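Exopolysaccharide biosynthesis protein (Pantoea stewartii subsp. stewartii DC283, PDB 6TGF) modifies the glycan biofilm of its bacterium, probably as a hydrolase, and has a parallel beta-helix fold like that of bacteriophage tailspikes. Local coordinates at the interface of chains A and B. Numbering follows the deposited sequence. Chains: chain A/B, Exopolysaccharide biosynthesis protein.

The interface of chains A and B. Residues chain A 528-530, 564; chain B 559, 644-646, 648, 660.
A:Leu529, in strand 528-529, pairs in parallel with B:Lys645 near the end of strand 637-646: its N donates to O of B:Ile644 at 2.8 Å, and its O accepts from N of B:Ser646 at 3.1 Å. The side chains flanking this bridge turn to opposite sides of it. On one, A:Tyr528 has CG between its own backbone N and carbonyl carbon (chi1 57°), which directs the phenol ring toward B:Trp559. The six-membered edge of the indole, led by CZ3, points onto the face of the tyrosine ring near CG, 4.0 Å from CZ3, with the planes at 77°. Around this pair, CG2 of B:Ile644 meets the tyrosine CB, while CG2 of B:Val660 meets CD1 and CB of B:Ser646 meets CD2 of A:Tyr528. The B:Ser646 hydroxyl OG sits over an indole face, off toward its rim, and accepts a hydrogen bond from N of B:Ala648. On the other side, A:Phe564 has CG anti to its backbone N (chi1 176°), which places its ring beside B:Lys645 and B:Ser646: CB of B:Lys645 lies over the face toward the rim, 3.9 Å from the centroid, and CE2 reaches N of B:Ser646 at 3.5 Å. Beyond the bridge, OG1 of A:Thr530 makes a weak hydrogen bond to O of B:Ser646, and a water 2.8 Å from OG1 links it to O of B:Ala648. Backbone pairing and aromatic contacts thus join two subunits of the deposited trimer, an arrangement that probably supports the tailspike-like assembly.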
ATOM      1  N   TYR A 528      16.176 -27.323 -11.155  1.00 35.18           N
ATOM      2  CA  TYR A 528      17.011 -27.516 -12.370  1.00 35.15           C
ATOM      3  C   TYR A 528      17.297 -26.175 -13.056  1.00 35.07           C
ATOM      4  O   TYR A 528      16.487 -25.236 -12.934  1.00 35.01           O
ATOM      5  CB  TYR A 528      16.341 -28.490 -13.343  1.00 35.24           C
ATOM      6  CG  TYR A 528      14.949 -28.115 -13.788  1.00 35.21           C
ATOM      7  CD1 TYR A 528      13.838 -28.483 -13.047  1.00 35.37           C
ATOM      8  CD2 TYR A 528      14.736 -27.416 -14.966  1.00 35.06           C
ATOM      9  CE1 TYR A 528      12.554 -28.158 -13.455  1.00 35.49           C
ATOM     10  CE2 TYR A 528      13.459 -27.084 -15.389  1.00 35.14           C
ATOM     11  CZ  TYR A 528      12.363 -27.456 -14.632  1.00 35.30           C
ATOM     12  OH  TYR A 528      11.104 -27.130 -15.042  1.00 35.42           O
ATOM     13  N   LEU A 529      18.433 -26.114 -13.759  1.00 35.24           N
ATOM     14  CA  LEU A 529      18.874 -24.976 -14.608  1.00 35.28           C
ATOM     15  C   LEU A 529      18.505 -25.285 -16.063  1.00 35.60           C
ATOM     16  O   LEU A 529      18.998 -26.299 -16.589  1.00 35.82           O
ATOM     17  CB  LEU A 529      20.390 -24.800 -14.437  1.00 35.11           C
ATOM     18  CG  LEU A 529      21.028 -23.541 -15.031  1.00 34.92           C
ATOM     19  CD1 LEU A 529      21.342 -23.718 -16.501  1.00 35.04           C
ATOM     20  CD2 LEU A 529      20.169 -22.307 -14.828  1.00 34.88           C
ATOM     21  N   THR A 530      17.662 -24.451 -16.678  1.00 35.97           N
ATOM     22  CA  THR A 530      17.238 -24.560 -18.101  1.00 36.32           C
ATOM     23  C   THR A 530      17.781 -23.348 -18.867  1.00 36.40           C
ATOM     24  O   THR A 530      18.613 -22.613 -18.297  1.00 36.16           O
ATOM     25  CB  THR A 530      15.714 -24.714 -18.214  1.00 36.61           C
ATOM     26  OG1 THR A 530      15.404 -25.110 -19.550  1.00 36.94           O
ATOM     27  CG2 THR A 530      14.947 -23.454 -17.875  1.00 36.65           C
ATOM     28  N   PHE A 564      23.916 -27.328 -24.155  1.00 38.44           N
ATOM     29  CA  PHE A 564      23.577 -28.519 -23.333  1.00 38.89           C
ATOM     30  C   PHE A 564      22.470 -29.324 -24.024  1.00 39.60           C
ATOM     31  O   PHE A 564      21.448 -28.734 -24.422  1.00 39.61           O
ATOM     32  CB  PHE A 564      23.165 -28.114 -21.918  1.00 38.66           C
ATOM     33  CG  PHE A 564      22.712 -29.272 -21.068  1.00 38.63           C
ATOM     34  CD1 PHE A 564      23.627 -30.197 -20.587  1.00 38.64           C
ATOM     35  CD2 PHE A 564      21.371 -29.455 -20.771  1.00 38.83           C
ATOM     36  CE1 PHE A 564      23.210 -31.270 -19.815  1.00 38.78           C
ATOM     37  CE2 PHE A 564      20.956 -30.529 -19.999  1.00 38.98           C
ATOM     38  CZ  PHE A 564      21.875 -31.435 -19.523  1.00 38.92           C
TER
ATOM     39  N   TRP B 559      18.327 -34.623 -19.425  1.00 39.30           N
ATOM     40  CA  TRP B 559      18.620 -34.256 -18.013  1.00 38.89           C
ATOM     41  C   TRP B 559      20.081 -34.598 -17.703  1.00 38.65           C
ATOM     42  O   TRP B 559      20.549 -35.654 -18.173  1.00 38.87           O
ATOM     43  CB  TRP B 559      17.685 -34.988 -17.041  1.00 38.95           C
ATOM     44  CG  TRP B 559      16.228 -34.689 -17.209  1.00 38.98           C
ATOM     45  CD1 TRP B 559      15.351 -35.315 -18.046  1.00 39.25           C
ATOM     46  CD2 TRP B 559      15.462 -33.706 -16.492  1.00 38.88           C
ATOM     47  NE1 TRP B 559      14.098 -34.781 -17.910  1.00 39.33           N
ATOM     48  CE2 TRP B 559      14.134 -33.791 -16.965  1.00 39.06           C
ATOM     49  CE3 TRP B 559      15.765 -32.759 -15.507  1.00 38.72           C
ATOM     50  CZ2 TRP B 559      13.118 -32.966 -16.486  1.00 39.00           C
ATOM     51  CZ3 TRP B 559      14.761 -31.942 -15.036  1.00 38.70           C
ATOM     52  CH2 TRP B 559      13.456 -32.047 -15.519  1.00 38.82           C
ATOM     53  N   ILE B 644      21.017 -29.945 -11.098  1.00 36.49           N
ATOM     54  CA  ILE B 644      20.409 -30.511 -12.337  1.00 35.71           C
ATOM     55  C   ILE B 644      20.413 -29.455 -13.450  1.00 35.12           C
ATOM     56  O   ILE B 644      20.161 -28.273 -13.151  1.00 34.97           O
ATOM     57  CB  ILE B 644      18.988 -31.040 -12.045  1.00 35.69           C
ATOM     58  CG1 ILE B 644      18.984 -32.010 -10.860  1.00 35.77           C
ATOM     59  CG2 ILE B 644      18.378 -31.662 -13.294  1.00 35.77           C
ATOM     60  CD1 ILE B 644      17.612 -32.496 -10.446  1.00 35.93           C
ATOM     61  N   LYS B 645      20.711 -29.891 -14.678  1.00 34.76           N
ATOM     62  CA  LYS B 645      20.502 -29.137 -15.944  1.00 34.58           C
ATOM     63  C   LYS B 645      19.501 -29.919 -16.800  1.00 34.62           C
ATOM     64  O   LYS B 645      19.478 -31.159 -16.683  1.00 34.89           O
ATOM     65  CB  LYS B 645      21.829 -28.943 -16.682  1.00 34.44           C
ATOM     66  CG  LYS B 645      22.834 -28.044 -15.976  1.00 34.37           C
ATOM     67  CD  LYS B 645      24.228 -28.131 -16.550  1.00 34.39           C
ATOM     68  CE  LYS B 645      25.198 -27.185 -15.877  1.00 34.42           C
ATOM     69  NZ  LYS B 645      26.395 -26.941 -16.714  1.00 34.52           N
ATOM     70  N   SER B 646      18.704 -29.229 -17.622  1.00 34.57           N
ATOM     71  CA  SER B 646      17.602 -29.833 -18.417  1.00 34.80           C
ATOM     72  C   SER B 646      17.350 -29.037 -19.701  1.00 34.96           C
ATOM     73  O   SER B 646      17.470 -27.797 -19.666  1.00 35.20           O
ATOM     74  CB  SER B 646      16.348 -29.936 -17.590  1.00 34.89           C
ATOM     75  OG  SER B 646      15.360 -30.701 -18.263  1.00 35.16           O
ATOM     76  N   ALA B 648      14.357 -29.747 -21.105  1.00 35.46           N
ATOM     77  CA  ALA B 648      12.886 -29.886 -20.997  1.00 35.64           C
ATOM     78  C   ALA B 648      12.239 -28.505 -20.827  1.00 35.64           C
ATOM     79  O   ALA B 648      12.862 -27.620 -20.203  1.00 35.24           O
ATOM     80  CB  ALA B 648      12.544 -30.805 -19.851  1.00 35.65           C
ATOM     81  N   VAL B 660      10.875 -32.194 -11.474  1.00 38.77           N
ATOM     82  CA  VAL B 660      11.742 -33.052 -10.616  1.00 39.03           C
ATOM     83  C   VAL B 660      10.922 -33.417  -9.376  1.00 39.68           C
ATOM     84  O   VAL B 660      10.863 -32.597  -8.439  1.00 39.66           O
ATOM     85  CB  VAL B 660      13.071 -32.356 -10.259  1.00 38.65           C
ATOM     86  CG1 VAL B 660      13.871 -33.139  -9.227  1.00 38.72           C
ATOM     87  CG2 VAL B 660      13.917 -32.101 -11.498  1.00 38.34           C
TER
HETATM   88  O   HOH W   1      12.835 -24.429 -20.343  1.00 29.38           O